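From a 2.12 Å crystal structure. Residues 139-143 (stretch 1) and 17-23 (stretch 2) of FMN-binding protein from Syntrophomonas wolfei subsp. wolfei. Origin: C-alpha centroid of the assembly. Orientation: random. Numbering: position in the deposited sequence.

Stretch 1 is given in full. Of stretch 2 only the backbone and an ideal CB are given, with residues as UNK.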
# COMPACT_ATOMS: atom_id res chain seq x y z
N LYS A 139 2.64 2.88 15.30
CA LYS A 139 2.14 1.53 15.53
C LYS A 139 2.79 0.60 14.50
O LYS A 139 3.12 1.04 13.38
CB LYS A 139 0.61 1.52 15.37
CG LYS A 139 -0.06 0.17 15.57
CD LYS A 139 -1.58 0.26 15.41
CE LYS A 139 -2.01 0.61 13.97
NZ LYS A 139 -3.49 0.81 13.80
N ILE A 140 2.98 -0.66 14.88
CA ILE A 140 3.54 -1.70 13.99
C ILE A 140 2.63 -2.93 14.05
O ILE A 140 2.36 -3.44 15.12
CB ILE A 140 4.96 -2.12 14.39
CG1 ILE A 140 5.91 -0.92 14.34
CG2 ILE A 140 5.48 -3.29 13.48
CD1 ILE A 140 7.37 -1.23 14.78
N LEU A 141 2.13 -3.39 12.91
CA LEU A 141 1.27 -4.56 12.93
C LEU A 141 1.83 -5.60 11.99
O LEU A 141 2.56 -5.26 11.06
CB LEU A 141 -0.18 -4.21 12.55
CG LEU A 141 -0.99 -3.35 13.54
CD1 LEU A 141 -2.31 -2.92 12.91
CD2 LEU A 141 -1.22 -4.08 14.91
N PRO A 142 1.50 -6.87 12.23
CA PRO A 142 1.92 -7.92 11.29
C PRO A 142 1.14 -7.72 9.99
O PRO A 142 0.17 -6.96 9.97
CB PRO A 142 1.46 -9.21 11.97
CG PRO A 142 1.15 -8.86 13.37
CD PRO A 142 0.77 -7.42 13.38
N VAL A 143 1.55 -8.39 8.93
CA VAL A 143 0.88 -8.29 7.62
C VAL A 143 -0.62 -8.54 7.66
O VAL A 143 -1.38 -7.71 7.18
CB VAL A 143 1.56 -9.21 6.57
CG1 VAL A 143 0.61 -9.55 5.44
CG2 VAL A 143 2.80 -8.51 6.04
N UNK A 17 9.17 -7.75 19.57
CA UNK A 17 9.16 -8.65 18.41
C UNK A 17 8.80 -7.86 17.15
O UNK A 17 9.43 -7.98 16.12
CB UNK A 17 8.17 -9.80 18.62
N UNK A 18 7.75 -7.05 17.25
CA UNK A 18 7.30 -6.25 16.11
C UNK A 18 8.35 -5.22 15.71
O UNK A 18 8.63 -5.06 14.51
CB UNK A 18 5.98 -5.55 16.44
N UNK A 19 8.94 -4.53 16.69
CA UNK A 19 9.99 -3.54 16.42
C UNK A 19 11.19 -4.19 15.71
O UNK A 19 11.75 -3.61 14.78
CB UNK A 19 10.44 -2.88 17.72
N UNK A 20 11.58 -5.38 16.14
CA UNK A 20 12.75 -6.02 15.50
C UNK A 20 12.46 -6.51 14.09
O UNK A 20 13.28 -6.33 13.19
CB UNK A 20 13.23 -7.20 16.35
N UNK A 21 11.30 -7.09 13.89
CA UNK A 21 10.91 -7.54 12.56
C UNK A 21 10.83 -6.35 11.62
O UNK A 21 11.27 -6.41 10.49
CB UNK A 21 9.57 -8.28 12.60
N UNK A 22 10.27 -5.24 12.11
CA UNK A 22 10.16 -4.02 11.33
C UNK A 22 11.55 -3.48 10.99
O UNK A 22 11.81 -3.12 9.83
CB UNK A 22 9.35 -2.97 12.09
N UNK A 23 12.43 -3.44 11.99
CA UNK A 23 13.81 -2.95 11.82
C UNK A 23 14.47 -3.67 10.68
O UNK A 23 15.02 -3.03 9.78
CB UNK A 23 14.63 -3.13 13.10

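The visible backbone of stretch 2 is helical throughout, with phi near -60° and psi near -45°, and it crosses strand 139-141 at 82°, the two axes approaching to 8.3 Å. A near-perpendicular crossing concentrates the contact on a short segment of each element, and on the strand that segment centres on Ile140, whose CA-to-CB bond points toward the helix. What stretch 1 offers is therefore mainly an aliphatic surface, flanked by the ring of Pro142.

At position 17 nothing of stretch 1 lies within 5.5 Å of the ideal CB. The strand sets no requirement, and most helix-compatible residues would suit, polar ones included. The residue is Glu17, which makes no contact with stretch 1.

Position 18 faces the strand closely. Its CA is 6.3 Å from the CA of Ile140, its CA-to-CB bond points toward the strand, and the ideal CB stands 3.8 Å from Ile140 CG2. Beyond it lie the backbone of residues 140 and 141 and the proline ring, a surface suited to a medium-sized aliphatic chain such as leucine, isoleucine or methionine; alanine would touch Ile140 but reach little further. The deposited residue is Leu18, with chi1 m and chi2 t. Its CB packs on Ile140 CG2 at 3.8 Å. Leu18 CD1 lies 3.5 Å from Ile140 O; Leu18 CD2 lies 4.0 Å from Pro142 CD and also stays near Ile140. Leu18 thus spans the strand residue and the proline with one side chain, and no hydrogen bond links the two stretches.

At position 19 the CA-to-CB bond points away from the strand, yet the ideal CB is still 4.6 Å from Ile140 CD1. A short residue would contribute little, whereas a longer apolar one could bend back to the isoleucine tip; a polar chain directed elsewhere is also conceivable. Leu19 takes the former course. With chi1 m and chi2 t the end of the side chain comes nearer to stretch 1, and CD2 meets Ile140 CD1 at 3.6 Å.

Position 20 points away and has no neighbour in stretch 1, so polar or charged residues would be acceptable. It is Glu20, whose carboxylate serves position 23.

Position 21 points toward the strand, but its ideal CB has nothing of stretch 1 within 5.5 Å. This space allows long or polar chains. Lys21 is extended, with all four chi angles t, and its NZ is hydrogen-bonded elsewhere in the structure.

Position 22, one turn after 18, again points toward stretch 1, with its ideal CB already 3.8 Å from Ile140 CD1. A methyl group achieves contact without further reach, so alanine is a natural fit, although a larger apolar chain directed past the isoleucine cannot be excluded. It is Ala22, and its CB packs against Ile140 CD1 at 3.8 Å.

Position 23 points sideways, beyond reach of the strand, and tolerates a long polar chain. Arg23 forms a salt bridge within the helix, its NH2 donating to Glu20 OE2 at 2.8 Å and its NE to Glu20 OE1 at 3.2 Å.

Stretch 2 17-23: ELLEKAR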
# COMPACT_ATOMS: atom_id res chain seq x y z
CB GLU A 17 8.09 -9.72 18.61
CG GLU A 17 8.32 -10.71 19.74
CD GLU A 17 8.81 -12.05 19.24
OE1 GLU A 17 9.77 -12.06 18.44
OE2 GLU A 17 8.23 -13.07 19.64
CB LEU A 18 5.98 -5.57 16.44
CG LEU A 18 4.80 -6.55 16.51
CD1 LEU A 18 3.62 -5.93 17.26
CD2 LEU A 18 4.41 -7.00 15.10
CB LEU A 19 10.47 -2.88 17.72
CG LEU A 19 9.52 -1.86 18.36
CD1 LEU A 19 9.82 -1.64 19.85
CD2 LEU A 19 9.60 -0.56 17.57
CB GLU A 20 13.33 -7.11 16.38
CG GLU A 20 13.85 -6.53 17.70
CD GLU A 20 14.85 -5.41 17.46
OE1 GLU A 20 15.85 -5.63 16.74
OE2 GLU A 20 14.65 -4.31 18.00
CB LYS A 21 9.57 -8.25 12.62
CG LYS A 21 9.23 -9.00 11.36
CD LYS A 21 7.96 -9.80 11.60
CE LYS A 21 7.73 -10.82 10.54
NZ LYS A 21 6.53 -11.63 10.85
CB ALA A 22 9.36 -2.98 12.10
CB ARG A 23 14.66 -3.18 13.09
CG ARG A 23 16.01 -2.47 13.05
CD ARG A 23 16.88 -2.71 14.32
NE ARG A 23 16.07 -2.70 15.51
CZ ARG A 23 15.53 -1.59 16.00
NH1 ARG A 23 15.75 -0.42 15.40
NH2 ARG A 23 14.78 -1.65 17.08
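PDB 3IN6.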